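Local structure of DUF1904 domain-containing protein (Vibrio cholerae O1 biovar eltor str. N16961, 1U9D) at residues A[27-30]-A[31-35]. The protein is of unknown function but belongs to the DUF1904 family, a probable relative of the MIF superfamily. Sequence-based numbering, arbitrary orientation.
Sequences HIVE and SLVPT
His27 and Ser31, one helical turn apart, meet at the carbonyl of His27, whose oxygen is reached from opposite faces of the carbonyl plane: Ser31 N lies toward one side of the plane and Ser31 OG toward the other. The backbone hydrogen bond measures 3.2 Å from Ser31 N to His27 O, and the hydroxyl hydrogen bond is shorter, 2.9 Å from Ser31 OG to the same His27 O. The serine can fold back in this way because its OG stands beside its own backbone N, opposite the carbonyl carbon (chi1 -54°). The imidazole of His27 is met at its edge, in the ring plane, where ND1 donates an almost straight hydrogen bond (167°) to Glu30 OE1 at 3.1 Å. The carboxylate itself is turned, so the donor comes from above its plane; the hydrogen bond limits rotation of the ring and probably favours a negatively charged glutamate. These residues open helix 26-44, the crossover helix of a beta-alpha-beta unit between parallel strands 18-22 and 52-55, and His27 N hydrogen-bonds the Glu25 carboxylate oxygen OE1. Apolar pairs spaced four residues apart occupy the inward side. Ile28 CG2 touches Leu32 CD1 at 4.1 Å, both side chains also packing on Leu96 of helix 79-97, while Val29 CG1 meets Val33 CG2 at 4.0 Å, with Val29 packing on Leu55 and Val33 on Phe53 of strand 52-55. Pro34 has no N-H to offer to Glu30 O; its CD sits 3.4 Å from that Glu30 O instead, and the helix kinks there, just after a weak Val33 N to Val29 O hydrogen bond.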
loop_
_atom_site.group_PDB
_atom_site.type_symbol
_atom_site.label_atom_id
_atom_site.label_comp_id
_atom_site.label_asym_id
_atom_site.label_seq_id
_atom_site.Cartn_x
_atom_site.Cartn_y
_atom_site.Cartn_z
ATOM N N HIS A 27 -29.729 -6.768 -11.826
ATOM C CA HIS A 27 -29.988 -6.936 -10.398
ATOM C C HIS A 27 -28.818 -7.584 -9.670
ATOM O O HIS A 27 -28.552 -7.247 -8.525
ATOM C CB HIS A 27 -31.261 -7.739 -10.131
ATOM C CG HIS A 27 -32.505 -7.115 -10.680
ATOM N ND1 HIS A 27 -32.717 -5.753 -10.699
ATOM C CD2 HIS A 27 -33.610 -7.676 -11.230
ATOM C CE1 HIS A 27 -33.895 -5.502 -11.246
ATOM N NE2 HIS A 27 -34.455 -6.652 -11.576
ATOM N N ILE A 28 -28.112 -8.484 -10.353
ATOM C CA ILE A 28 -26.881 -9.079 -9.849
ATOM C C ILE A 28 -25.828 -8.002 -9.601
ATOM O O ILE A 28 -25.242 -7.943 -8.541
ATOM C CB ILE A 28 -26.310 -10.101 -10.858
ATOM C CG1 ILE A 28 -27.261 -11.273 -11.054
ATOM C CG2 ILE A 28 -24.958 -10.632 -10.405
ATOM C CD1 ILE A 28 -27.553 -12.027 -9.806
ATOM N N VAL A 29 -25.596 -7.160 -10.597
ATOM C CA VAL A 29 -24.615 -6.092 -10.478
ATOM C C VAL A 29 -24.969 -5.142 -9.328
ATOM O O VAL A 29 -24.084 -4.699 -8.582
ATOM C CB VAL A 29 -24.490 -5.332 -11.809
ATOM C CG1 VAL A 29 -23.496 -4.192 -11.698
ATOM C CG2 VAL A 29 -24.031 -6.289 -12.903
ATOM N N GLU A 30 -26.257 -4.840 -9.183
ATOM C CA GLU A 30 -26.729 -3.881 -8.166
ATOM C C GLU A 30 -26.437 -4.390 -6.765
ATOM O O GLU A 30 -26.130 -3.601 -5.868
ATOM C CB GLU A 30 -28.240 -3.670 -8.289
ATOM C CG GLU A 30 -28.649 -2.835 -9.485
ATOM C CD GLU A 30 -30.165 -2.782 -9.696
ATOM O OE1 GLU A 30 -30.907 -3.668 -9.187
ATOM O OE2 GLU A 30 -30.623 -1.849 -10.396
ATOM N N SER A 31 -26.572 -5.698 -6.589
ATOM C CA SER A 31 -26.266 -6.377 -5.340
ATOM C C SER A 31 -24.773 -6.506 -5.081
ATOM O O SER A 31 -24.328 -6.431 -3.937
ATOM C CB SER A 31 -26.871 -7.784 -5.349
ATOM O OG SER A 31 -28.267 -7.734 -5.630
ATOM N N LEU A 32 -24.019 -6.713 -6.156
ATOM C CA LEU A 32 -22.586 -6.960 -6.129
ATOM C C LEU A 32 -21.760 -5.738 -5.751
ATOM O O LEU A 32 -20.720 -5.846 -5.106
ATOM C CB LEU A 32 -22.143 -7.335 -7.529
ATOM C CG LEU A 32 -21.356 -8.597 -7.691
ATOM C CD1 LEU A 32 -21.415 -8.968 -9.139
ATOM C CD2 LEU A 32 -19.949 -8.346 -7.234
ATOM N N VAL A 33 -22.197 -4.576 -6.205
ATOM C CA VAL A 33 -21.317 -3.421 -6.206
ATOM C C VAL A 33 -20.952 -3.036 -4.774
ATOM O O VAL A 33 -19.778 -2.911 -4.482
ATOM C CB VAL A 33 -21.882 -2.247 -7.009
ATOM C CG1 VAL A 33 -21.160 -0.929 -6.607
ATOM C CG2 VAL A 33 -21.698 -2.498 -8.507
ATOM N N PRO A 34 -21.909 -2.914 -3.856
ATOM C CA PRO A 34 -21.540 -2.560 -2.472
ATOM C C PRO A 34 -20.607 -3.545 -1.796
ATOM O O PRO A 34 -19.701 -3.131 -1.091
ATOM C CB PRO A 34 -22.869 -2.554 -1.714
ATOM C CG PRO A 34 -23.953 -2.555 -2.754
ATOM C CD PRO A 34 -23.362 -3.069 -4.026
ATOM N N THR A 35 -20.814 -4.834 -2.006
ATOM C CA THR A 35 -19.944 -5.807 -1.373
ATOM C C THR A 35 -18.571 -5.839 -2.029
ATOM O O THR A 35 -17.553 -6.018 -1.352
ATOM C CB THR A 35 -20.604 -7.207 -1.358
ATOM O OG1 THR A 35 -20.845 -7.649 -2.693
ATOM C CG2 THR A 35 -21.977 -7.134 -0.766
#